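Local coordinates for protein cytochrome c-550 (PDB 1COT) that probably carries electrons in transport chains by means of a covalently attached heme c, whose iron it holds with two axial protein ligands, at residues 35-40 against 51-56; 5-10 against 108-113; 40-45 against 69-74. All coordinates share one frame; numbering follows the deposited sequence.

How the interactions relate
Interactions 1 and 3 belong to the lining of the heme pocket, whereas interaction 2 lies farther from the centre, where the helices near the two ends of the chain meet. The loop contacts 35-40 with 51-56 and 40-45 with 69-74 share Tyr40, meet through the bond of Arg45 to Asn38 O, and grip the same propionate, O1A taking Tyr55 and Arg45. Interaction 1 is the buried one, made of aromatic rings, a proline and a carbonyl at a ring edge; interaction 3, partly buried, adds backbone hydrogen bonds. Interaction 2, also partly buried, has no hydrogen bond between its segments and relies on small residues at close range. It touches interaction 3 where Val112 packs on Glu73.

Interaction 1 (35-40 against 51-56); sequences TGPNLY and EGFKYG. With HEC (heme c), chain B.
The Phe53 ring takes Pro37 on one face and a backbone carbonyl at its rim. Pro37 CD sits 3.7 Å from the ring centroid, only 18° off the normal, a CH-pi contact suited to the polarised hydrogens of proline. At the edge, near the ring plane, Thr35 O lies 3.2 Å from Phe53 CZ, its negative end facing the rim hydrogens. Phe53 in turn sets CD2 over the centre of one face of the Tyr55 ring, while Pro37 CG comes obliquely to Tyr55 CE1 at 3.7 Å. CG anti to the backbone N (chi1 -169°) carries the Phe53 ring toward 35-37, where CZ and CE1 reach Thr35 O and Pro37. These loops line the heme pocket on the histidine side, as in class I cytochromes c: Pro37 O accepts a hydrogen bond from ND1 of the axial ligand His19, which fixes the imidazole. Gly36 passes so near the porphyrin that a beta carbon would crowd the heme. At the edge of the Tyr55 ring, OH donates to propionate O1A at 2.6 Å and also bonds to Glu50 N. The other propionate is held by Gly56, whose N donates to O1D at 2.6 Å.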
loop_
_atom_site.group_PDB
_atom_site.type_symbol
_atom_site.label_atom_id
_atom_site.label_comp_id
_atom_site.label_asym_id
_atom_site.label_seq_id
_atom_site.Cartn_x
_atom_site.Cartn_y
_atom_site.Cartn_z
ATOM N N THR A 35 -9.347 3.758 7.642
ATOM C CA THR A 35 -8.900 5.033 7.121
ATOM C C THR A 35 -8.233 4.810 5.771
ATOM O O THR A 35 -8.330 5.633 4.862
ATOM C CB THR A 35 -7.831 5.582 8.074
ATOM O OG1 THR A 35 -8.368 5.686 9.384
ATOM C CG2 THR A 35 -7.281 6.922 7.596
ATOM N N GLY A 36 -7.538 3.681 5.666
ATOM C CA GLY A 36 -6.855 3.328 4.443
ATOM C C GLY A 36 -7.536 2.093 3.863
ATOM O O GLY A 36 -8.360 1.454 4.515
ATOM N N PRO A 37 -7.173 1.773 2.633
ATOM C CA PRO A 37 -7.737 0.617 1.946
ATOM C C PRO A 37 -7.273 -0.715 2.513
ATOM O O PRO A 37 -6.227 -0.808 3.168
ATOM C CB PRO A 37 -7.182 0.666 0.509
ATOM C CG PRO A 37 -6.376 1.949 0.363
ATOM C CD PRO A 37 -6.344 2.616 1.728
ATOM N N ASN A 38 -8.056 -1.763 2.239
ATOM C CA ASN A 38 -7.736 -3.113 2.668
ATOM C C ASN A 38 -6.463 -3.488 1.901
ATOM O O ASN A 38 -6.382 -3.257 0.694
ATOM C CB ASN A 38 -8.905 -4.001 2.222
ATOM C CG ASN A 38 -8.756 -5.459 2.562
ATOM O OD1 ASN A 38 -7.747 -5.916 3.118
ATOM N ND2 ASN A 38 -9.793 -6.205 2.213
ATOM N N LEU A 39 -5.471 -4.056 2.588
ATOM C CA LEU A 39 -4.205 -4.449 1.979
ATOM C C LEU A 39 -4.109 -5.887 1.521
ATOM O O LEU A 39 -3.089 -6.283 0.964
ATOM C CB LEU A 39 -2.963 -3.933 2.738
ATOM C CG LEU A 39 -2.976 -2.409 2.894
ATOM C CD1 LEU A 39 -1.796 -1.961 3.756
ATOM C CD2 LEU A 39 -2.902 -1.738 1.528
ATOM N N TYR A 40 -5.166 -6.659 1.746
ATOM C CA TYR A 40 -5.120 -8.034 1.299
ATOM C C TYR A 40 -4.982 -7.943 -0.217
ATOM O O TYR A 40 -5.662 -7.143 -0.861
ATOM C CB TYR A 40 -6.473 -8.716 1.558
ATOM C CG TYR A 40 -6.470 -10.056 0.869
ATOM C CD1 TYR A 40 -6.878 -10.222 -0.458
ATOM C CD2 TYR A 40 -6.043 -11.187 1.565
ATOM C CE1 TYR A 40 -6.855 -11.438 -1.139
ATOM C CE2 TYR A 40 -6.024 -12.416 0.914
ATOM C CZ TYR A 40 -6.428 -12.549 -0.414
ATOM O OH TYR A 40 -6.398 -13.782 -1.016
ATOM N N GLU A 51 -12.290 -0.917 -4.312
ATOM C CA GLU A 51 -13.666 -0.533 -4.534
ATOM C C GLU A 51 -14.255 0.162 -3.319
ATOM O O GLU A 51 -14.112 -0.315 -2.194
ATOM C CB GLU A 51 -14.436 -1.825 -4.874
ATOM C CG GLU A 51 -15.854 -1.629 -5.422
ATOM C CD GLU A 51 -16.572 -2.949 -5.510
ATOM O OE1 GLU A 51 -16.062 -4.008 -5.195
ATOM O OE2 GLU A 51 -17.791 -2.827 -5.969
ATOM N N GLY A 52 -14.923 1.281 -3.573
ATOM C CA GLY A 52 -15.539 2.043 -2.510
ATOM C C GLY A 52 -14.548 2.885 -1.722
ATOM O O GLY A 52 -14.962 3.696 -0.887
ATOM N N PHE A 53 -13.247 2.710 -1.965
ATOM C CA PHE A 53 -12.268 3.502 -1.241
ATOM C C PHE A 53 -12.128 4.851 -1.914
ATOM O O PHE A 53 -11.961 4.945 -3.127
ATOM C CB PHE A 53 -10.901 2.822 -1.047
ATOM C CG PHE A 53 -10.106 3.652 -0.070
ATOM C CD1 PHE A 53 -10.305 3.469 1.299
ATOM C CD2 PHE A 53 -9.211 4.613 -0.539
ATOM C CE1 PHE A 53 -9.586 4.258 2.196
ATOM C CE2 PHE A 53 -8.474 5.406 0.340
ATOM C CZ PHE A 53 -8.693 5.214 1.707
ATOM N N LYS A 54 -12.196 5.910 -1.111
ATOM C CA LYS A 54 -12.071 7.261 -1.633
ATOM C C LYS A 54 -10.612 7.679 -1.556
ATOM O O LYS A 54 -10.142 8.208 -0.549
ATOM C CB LYS A 54 -12.938 8.271 -0.879
ATOM C CG LYS A 54 -14.233 8.662 -1.578
ATOM C CD LYS A 54 -15.349 9.011 -0.599
ATOM C CE LYS A 54 -15.714 7.858 0.322
ATOM N NZ LYS A 54 -17.045 7.994 0.925
ATOM N N TYR A 55 -9.903 7.434 -2.635
ATOM C CA TYR A 55 -8.503 7.771 -2.700
ATOM C C TYR A 55 -8.250 9.254 -2.880
ATOM O O TYR A 55 -9.123 9.991 -3.337
ATOM C CB TYR A 55 -7.960 7.073 -3.948
ATOM C CG TYR A 55 -7.786 5.588 -3.754
ATOM C CD1 TYR A 55 -6.690 5.108 -3.034
ATOM C CD2 TYR A 55 -8.693 4.674 -4.294
ATOM C CE1 TYR A 55 -6.509 3.738 -2.859
ATOM C CE2 TYR A 55 -8.529 3.298 -4.136
ATOM C CZ TYR A 55 -7.427 2.840 -3.414
ATOM O OH TYR A 55 -7.242 1.500 -3.240
ATOM N N GLY A 56 -7.042 9.682 -2.549
ATOM C CA GLY A 56 -6.683 11.071 -2.708
ATOM C C GLY A 56 -6.420 11.361 -4.184
ATOM O O GLY A 56 -6.264 10.459 -5.007
HETATM FE FE HEC B . -1.333 3.397 4.151
HETATM C CHA HEC B . -2.783 3.922 1.166
HETATM C CHB HEC B . 0.599 0.989 2.821
HETATM C CHC HEC B . 0.136 2.873 7.169
HETATM C CHD HEC B . -3.343 5.718 5.572
HETATM N NA HEC B . -1.107 2.611 2.362
HETATM C C1A HEC B . -1.832 2.974 1.233
HETATM C C2A HEC B . -1.397 2.167 0.114
HETATM C C3A HEC B . -0.440 1.331 0.556
HETATM C C4A HEC B . -0.270 1.607 1.947
HETATM C CMA HEC B . 0.334 0.296 -0.226
HETATM C CAA HEC B . -1.941 2.277 -1.284
HETATM C CBA HEC B . -3.097 1.277 -1.445
HETATM C CGA HEC B . -3.717 1.164 -2.841
HETATM O O1A HEC B . -4.811 0.674 -2.779
HETATM O O2A HEC B . -3.211 1.499 -3.884
HETATM N NB HEC B . 0.075 2.220 4.862
HETATM C C1B HEC B . 0.704 1.253 4.142
HETATM C C2B HEC B . 1.614 0.572 5.011
HETATM C C3B HEC B . 1.480 1.117 6.210
HETATM C C4B HEC B . 0.533 2.141 6.111
HETATM C CMB HEC B . 2.553 -0.552 4.533
HETATM C CAB HEC B . 2.300 0.812 7.398
HETATM C CBB HEC B . 3.799 0.917 7.376
HETATM N NC HEC B . -1.516 4.125 5.953
HETATM C C1C HEC B . -0.846 3.794 7.100
HETATM C C2C HEC B . -1.340 4.564 8.222
HETATM C C3C HEC B . -2.333 5.354 7.760
HETATM C C4C HEC B . -2.448 5.067 6.364
HETATM C CMC HEC B . -0.808 4.473 9.648
HETATM C CAC HEC B . -3.202 6.340 8.493
HETATM C CBC HEC B . -2.845 7.210 9.656
HETATM N ND HEC B . -2.757 4.616 3.494
HETATM C C1D HEC B . -3.483 5.497 4.254
HETATM C C2D HEC B . -4.442 6.173 3.400
HETATM C C3D HEC B . -4.274 5.635 2.176
HETATM C C4D HEC B . -3.220 4.686 2.228
HETATM C CMD HEC B . -5.412 7.251 3.828
HETATM C CAD HEC B . -4.948 6.068 0.932
HETATM C CBD HEC B . -3.923 7.084 0.339
HETATM C CGD HEC B . -4.409 8.042 -0.682
HETATM O O1D HEC B . -5.512 8.016 -1.176
HETATM O O2D HEC B . -3.562 8.903 -1.033
#

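Interaction 2 (5-10 against 108-113); sequences AAKGEK and QADVVA
Asp110 turns its carboxylate over Lys7 because CG stands anti to the carbonyl carbon and beside the backbone N (chi1 -66°). Lys7 CG likewise stands beside its backbone N, and the two side chains lie across each other, the carboxylate tip of Asp110 against the base of the lysine: Lys7 CB is 3.8 Å from Asp110 OD2. The lysine chain then leads away, and NZ ends 5.6 Å from Asp110 OD2, near enough for attraction between opposite charges but not a salt bridge. The other carboxylate oxygen, OD1, accepts a hydrogen bond from Asp4 N, tying the start of helix 5-11 to helix 108-117. Asp4 OD1 in turn accepts from Lys7 N.

The backbones come closest at Gly8. Its CA approaches Asp110 O to 3.1 Å, a CA-H...O contact with an angle of 138° at the hydrogen, and lies 3.8 Å from the CA of Val111. A beta carbon on Gly8 would point toward the partner helix and run into Asp110 O, which explains the glycine. Val111 touches Gly8 through CG2, which reaches Gly8 O at 3.8 Å; the same valine side chain packs near Cys15 and the heme, and its branched apolar shape fits that buried place. One turn away, alanines keep the helices close: Ala113 CB is 3.6 Å from Ala5 N, and the two methyl groups meet with their CB atoms 4.0 Å apart.

With small residues at the crossing, the short helix axes pass at 6.6 Å and cross at -95°. This near-perpendicular packing of the N-terminal helix on the C-terminal one, beside the heme, is the signature of the class I cytochrome c fold.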
loop_
_atom_site.group_PDB
_atom_site.type_symbol
_atom_site.label_atom_id
_atom_site.label_comp_id
_atom_site.label_asym_id
_atom_site.label_seq_id
_atom_site.Cartn_x
_atom_site.Cartn_y
_atom_site.Cartn_z
ATOM N N ALA A 5 8.841 -11.819 6.109
ATOM C CA ALA A 5 7.415 -11.663 6.361
ATOM C C ALA A 5 7.027 -11.812 7.835
ATOM O O ALA A 5 6.039 -11.226 8.285
ATOM C CB ALA A 5 6.591 -12.576 5.473
ATOM N N ALA A 6 7.800 -12.588 8.604
ATOM C CA ALA A 6 7.496 -12.752 10.013
ATOM C C ALA A 6 7.708 -11.436 10.752
ATOM O O ALA A 6 6.862 -11.000 11.541
ATOM C CB ALA A 6 8.271 -13.910 10.626
ATOM N N LYS A 7 8.822 -10.777 10.443
ATOM C CA LYS A 7 9.143 -9.494 11.030
ATOM C C LYS A 7 8.150 -8.493 10.475
ATOM O O LYS A 7 7.697 -7.580 11.165
ATOM C CB LYS A 7 10.541 -9.087 10.601
ATOM C CG LYS A 7 11.575 -9.722 11.516
ATOM C CD LYS A 7 12.983 -9.236 11.250
ATOM C CE LYS A 7 14.038 -10.123 11.893
ATOM N NZ LYS A 7 14.988 -10.678 10.915
ATOM N N GLY A 8 7.796 -8.699 9.211
ATOM C CA GLY A 8 6.842 -7.825 8.552
ATOM C C GLY A 8 5.491 -7.818 9.258
ATOM O O GLY A 8 4.822 -6.788 9.333
ATOM N N GLU A 9 5.067 -8.954 9.800
ATOM C CA GLU A 9 3.795 -8.987 10.487
ATOM C C GLU A 9 3.817 -8.078 11.711
ATOM O O GLU A 9 2.843 -7.420 12.064
ATOM C CB GLU A 9 3.421 -10.414 10.876
ATOM C CG GLU A 9 2.214 -10.393 11.825
ATOM C CD GLU A 9 1.572 -11.739 11.972
ATOM O OE1 GLU A 9 2.352 -12.724 11.594
ATOM O OE2 GLU A 9 0.435 -11.895 12.384
ATOM N N LYS A 10 4.963 -8.028 12.374
ATOM C CA LYS A 10 5.100 -7.180 13.541
ATOM C C LYS A 10 5.151 -5.730 13.075
ATOM O O LYS A 10 4.565 -4.835 13.683
ATOM C CB LYS A 10 6.411 -7.435 14.257
ATOM C CG LYS A 10 6.512 -8.779 14.940
ATOM C CD LYS A 10 7.808 -8.857 15.718
ATOM C CE LYS A 10 8.682 -10.024 15.298
ATOM N NZ LYS A 10 9.071 -10.875 16.433
ATOM N N GLN A 108 11.187 -1.546 5.587
ATOM C CA GLN A 108 10.185 -1.519 4.530
ATOM C C GLN A 108 10.036 -2.880 3.851
ATOM O O GLN A 108 8.933 -3.340 3.593
ATOM C CB GLN A 108 10.434 -0.402 3.485
ATOM C CG GLN A 108 10.530 1.026 4.062
ATOM C CD GLN A 108 11.979 1.386 4.245
ATOM O OE1 GLN A 108 12.745 0.630 4.847
ATOM N NE2 GLN A 108 12.379 2.540 3.724
ATOM N N ALA A 109 11.152 -3.534 3.554
ATOM C CA ALA A 109 11.103 -4.832 2.903
ATOM C C ALA A 109 10.370 -5.910 3.699
ATOM O O ALA A 109 9.714 -6.772 3.124
ATOM C CB ALA A 109 12.504 -5.311 2.556
ATOM N N ASP A 110 10.482 -5.862 5.023
ATOM C CA ASP A 110 9.818 -6.844 5.853
ATOM C C ASP A 110 8.319 -6.676 5.777
ATOM O O ASP A 110 7.576 -7.622 5.568
ATOM C CB ASP A 110 10.233 -6.650 7.308
ATOM C CG ASP A 110 11.677 -6.931 7.559
ATOM O OD1 ASP A 110 12.242 -7.738 6.703
ATOM O OD2 ASP A 110 12.270 -6.443 8.495
ATOM N N VAL A 111 7.873 -5.432 5.954
ATOM C CA VAL A 111 6.445 -5.208 5.889
ATOM C C VAL A 111 5.930 -5.569 4.501
ATOM O O VAL A 111 4.854 -6.145 4.354
ATOM C CB VAL A 111 5.984 -3.851 6.427
ATOM C CG1 VAL A 111 6.216 -2.744 5.404
ATOM C CG2 VAL A 111 4.511 -3.913 6.800
ATOM N N VAL A 112 6.702 -5.247 3.461
ATOM C CA VAL A 112 6.270 -5.575 2.117
ATOM C C VAL A 112 6.192 -7.088 1.923
ATOM O O VAL A 112 5.283 -7.604 1.275
ATOM C CB VAL A 112 7.059 -4.816 1.055
ATOM C CG1 VAL A 112 6.776 -5.385 -0.331
ATOM C CG2 VAL A 112 6.684 -3.348 1.106
ATOM N N ALA A 113 7.144 -7.806 2.510
ATOM C CA ALA A 113 7.159 -9.259 2.414
ATOM C C ALA A 113 5.879 -9.839 3.018
ATOM O O ALA A 113 5.302 -10.802 2.522
ATOM C CB ALA A 113 8.386 -9.830 3.119
#

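Interaction 3 (40-45 against 69-74); sequences YGVVGR and LTWTEA. With HEC (heme c), chain B.
Arg45 O is approached by two neighbouring residues at once: Trp71 N donates to it at 2.9 Å, tilted 30° from the carbonyl plane, and Thr70 CA adds a CA-H...O contact at 3.3 Å. A second backbone bond runs the other way, from Gly44 N to Trp71 O at 2.8 Å, so Trp71 is pinned at both its amide and its carbonyl. Residues 42-45 form a type II beta turn, closed by Arg45 N bonding to Val42 O. Gly44 occupies its third position with a positive phi of 91°, where a beta carbon would jam against the preceding carbonyl. The CB of Thr70 packs against Gly44 O.

Trp71 CD1 meets Val42 CG2 obliquely at 3.5 Å. The indole turns its N-H edge to the heme, and NE1 donates to propionate O2A at 2.8 Å, in the ring plane and nearly straight. Arg45, its chain bent at chi3 (99°), brings NH2 to O1A of the same propionate at 3.0 Å, while NH1 bonds to Asn38 O. The guanidinium is likely to offset the charge of the carboxylate, which therefore has a donor on each oxygen from this contact. A phenylalanine in place of Trp71 would probably leave O2A without its indole donor and open a gap where the outer ring of the indole had been.

Around the contact, Trp71 meets the rings of Tyr79 and Trp86, from helices 73-81 and 83-91. Thr72 caps the start of helix 73-81 through OG1 and Asp75 N. Val42 and Val43 pack on Leu115 and Ala116 of helix 108-117, and Val43 also reaches Leu76, so the turn sits between two helices and the heme edge.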
loop_
_atom_site.group_PDB
_atom_site.type_symbol
_atom_site.label_atom_id
_atom_site.label_comp_id
_atom_site.label_asym_id
_atom_site.label_seq_id
_atom_site.Cartn_x
_atom_site.Cartn_y
_atom_site.Cartn_z
ATOM N N TYR A 40 -5.166 -6.659 1.746
ATOM C CA TYR A 40 -5.120 -8.034 1.299
ATOM C C TYR A 40 -4.982 -7.943 -0.217
ATOM O O TYR A 40 -5.662 -7.143 -0.861
ATOM C CB TYR A 40 -6.473 -8.716 1.558
ATOM C CG TYR A 40 -6.470 -10.056 0.869
ATOM C CD1 TYR A 40 -6.878 -10.222 -0.458
ATOM C CD2 TYR A 40 -6.043 -11.187 1.565
ATOM C CE1 TYR A 40 -6.855 -11.438 -1.139
ATOM C CE2 TYR A 40 -6.024 -12.416 0.914
ATOM C CZ TYR A 40 -6.428 -12.549 -0.414
ATOM O OH TYR A 40 -6.398 -13.782 -1.016
ATOM N N GLY A 41 -4.090 -8.771 -0.765
ATOM C CA GLY A 41 -3.829 -8.836 -2.190
ATOM C C GLY A 41 -3.301 -7.549 -2.801
ATOM O O GLY A 41 -3.476 -7.321 -4.001
ATOM N N VAL A 42 -2.649 -6.692 -2.011
ATOM C CA VAL A 42 -2.141 -5.443 -2.578
ATOM C C VAL A 42 -1.031 -5.653 -3.589
ATOM O O VAL A 42 -0.918 -4.922 -4.571
ATOM C CB VAL A 42 -1.758 -4.376 -1.540
ATOM C CG1 VAL A 42 -0.573 -4.852 -0.694
ATOM C CG2 VAL A 42 -1.462 -3.036 -2.186
ATOM N N VAL A 43 -0.198 -6.667 -3.361
ATOM C CA VAL A 43 0.871 -6.896 -4.319
ATOM C C VAL A 43 0.267 -7.438 -5.597
ATOM O O VAL A 43 -0.448 -8.443 -5.579
ATOM C CB VAL A 43 1.936 -7.845 -3.779
ATOM C CG1 VAL A 43 3.108 -7.951 -4.749
ATOM C CG2 VAL A 43 2.410 -7.382 -2.405
ATOM N N GLY A 44 0.556 -6.778 -6.712
ATOM C CA GLY A 44 0.038 -7.178 -7.998
ATOM C C GLY A 44 -1.283 -6.488 -8.302
ATOM O O GLY A 44 -1.798 -6.576 -9.422
ATOM N N ARG A 45 -1.830 -5.774 -7.329
ATOM C CA ARG A 45 -3.089 -5.084 -7.563
ATOM C C ARG A 45 -2.869 -3.735 -8.240
ATOM O O ARG A 45 -1.892 -3.051 -7.946
ATOM C CB ARG A 45 -3.697 -4.857 -6.199
ATOM C CG ARG A 45 -5.009 -4.131 -6.186
ATOM C CD ARG A 45 -5.605 -4.294 -4.796
ATOM N NE ARG A 45 -5.392 -3.140 -3.938
ATOM C CZ ARG A 45 -5.553 -3.195 -2.613
ATOM N NH1 ARG A 45 -5.917 -4.318 -1.996
ATOM N NH2 ARG A 45 -5.349 -2.097 -1.897
ATOM N N LEU A 69 -0.047 0.260 -14.304
ATOM C CA LEU A 69 0.689 0.131 -13.070
ATOM C C LEU A 69 -0.039 -0.605 -11.968
ATOM O O LEU A 69 -1.153 -0.276 -11.566
ATOM C CB LEU A 69 1.145 1.510 -12.556
ATOM C CG LEU A 69 2.138 1.437 -11.397
ATOM C CD1 LEU A 69 3.374 0.650 -11.838
ATOM C CD2 LEU A 69 2.539 2.844 -10.999
ATOM N N THR A 70 0.647 -1.627 -11.496
ATOM C CA THR A 70 0.165 -2.454 -10.418
ATOM C C THR A 70 1.266 -2.400 -9.388
ATOM O O THR A 70 2.421 -2.174 -9.725
ATOM C CB THR A 70 -0.140 -3.898 -10.840
ATOM O OG1 THR A 70 1.059 -4.519 -11.263
ATOM C CG2 THR A 70 -1.179 -3.903 -11.954
ATOM N N TRP A 71 0.921 -2.591 -8.143
ATOM C CA TRP A 71 1.962 -2.539 -7.148
ATOM C C TRP A 71 2.927 -3.701 -7.149
ATOM O O TRP A 71 2.533 -4.865 -7.082
ATOM C CB TRP A 71 1.299 -2.649 -5.774
ATOM C CG TRP A 71 0.654 -1.391 -5.337
ATOM C CD1 TRP A 71 -0.664 -1.230 -5.083
ATOM C CD2 TRP A 71 1.301 -0.146 -5.075
ATOM N NE1 TRP A 71 -0.897 0.057 -4.667
ATOM C CE2 TRP A 71 0.293 0.743 -4.657
ATOM C CE3 TRP A 71 2.631 0.281 -5.154
ATOM C CZ2 TRP A 71 0.601 2.069 -4.324
ATOM C CZ3 TRP A 71 2.927 1.593 -4.834
ATOM C CH2 TRP A 71 1.919 2.472 -4.418
ATOM N N THR A 72 4.208 -3.388 -7.209
ATOM C CA THR A 72 5.250 -4.389 -7.169
ATOM C C THR A 72 5.872 -4.236 -5.793
ATOM O O THR A 72 5.690 -3.194 -5.164
ATOM C CB THR A 72 6.357 -4.142 -8.207
ATOM O OG1 THR A 72 6.947 -2.879 -7.971
ATOM C CG2 THR A 72 5.756 -4.207 -9.600
ATOM N N GLU A 73 6.594 -5.245 -5.314
ATOM C CA GLU A 73 7.214 -5.116 -4.007
ATOM C C GLU A 73 8.174 -3.921 -3.970
ATOM O O GLU A 73 8.221 -3.161 -3.002
ATOM C CB GLU A 73 7.931 -6.416 -3.583
ATOM C CG GLU A 73 6.972 -7.482 -3.036
ATOM C CD GLU A 73 7.658 -8.785 -2.717
ATOM O OE1 GLU A 73 8.202 -9.013 -1.652
ATOM O OE2 GLU A 73 7.603 -9.636 -3.712
ATOM N N ALA A 74 8.946 -3.736 -5.039
ATOM C CA ALA A 74 9.877 -2.621 -5.083
ATOM C C ALA A 74 9.184 -1.271 -4.980
ATOM O O ALA A 74 9.604 -0.387 -4.238
ATOM C CB ALA A 74 10.702 -2.679 -6.356
HETATM FE FE HEC B . -1.333 3.397 4.151
HETATM C CHA HEC B . -2.783 3.922 1.166
HETATM C CHB HEC B . 0.599 0.989 2.821
HETATM C CHC HEC B . 0.136 2.873 7.169
HETATM C CHD HEC B . -3.343 5.718 5.572
HETATM N NA HEC B . -1.107 2.611 2.362
HETATM C C1A HEC B . -1.832 2.974 1.233
HETATM C C2A HEC B . -1.397 2.167 0.114
HETATM C C3A HEC B . -0.440 1.331 0.556
HETATM C C4A HEC B . -0.270 1.607 1.947
HETATM C CMA HEC B . 0.334 0.296 -0.226
HETATM C CAA HEC B . -1.941 2.277 -1.284
HETATM C CBA HEC B . -3.097 1.277 -1.445
HETATM C CGA HEC B . -3.717 1.164 -2.841
HETATM O O1A HEC B . -4.811 0.674 -2.779
HETATM O O2A HEC B . -3.211 1.499 -3.884
HETATM N NB HEC B . 0.075 2.220 4.862
HETATM C C1B HEC B . 0.704 1.253 4.142
HETATM C C2B HEC B . 1.614 0.572 5.011
HETATM C C3B HEC B . 1.480 1.117 6.210
HETATM C C4B HEC B . 0.533 2.141 6.111
HETATM C CMB HEC B . 2.553 -0.552 4.533
HETATM C CAB HEC B . 2.300 0.812 7.398
HETATM C CBB HEC B . 3.799 0.917 7.376
HETATM N NC HEC B . -1.516 4.125 5.953
HETATM C C1C HEC B . -0.846 3.794 7.100
HETATM C C2C HEC B . -1.340 4.564 8.222
HETATM C C3C HEC B . -2.333 5.354 7.760
HETATM C C4C HEC B . -2.448 5.067 6.364
HETATM C CMC HEC B . -0.808 4.473 9.648
HETATM C CAC HEC B . -3.202 6.340 8.493
HETATM C CBC HEC B . -2.845 7.210 9.656
HETATM N ND HEC B . -2.757 4.616 3.494
HETATM C C1D HEC B . -3.483 5.497 4.254
HETATM C C2D HEC B . -4.442 6.173 3.400
HETATM C C3D HEC B . -4.274 5.635 2.176
HETATM C C4D HEC B . -3.220 4.686 2.228
HETATM C CMD HEC B . -5.412 7.251 3.828
HETATM C CAD HEC B . -4.948 6.068 0.932
HETATM C CBD HEC B . -3.923 7.084 0.339
HETATM C CGD HEC B . -4.409 8.042 -0.682
HETATM O O1D HEC B . -5.512 8.016 -1.176
HETATM O O2D HEC B . -3.562 8.903 -1.033
#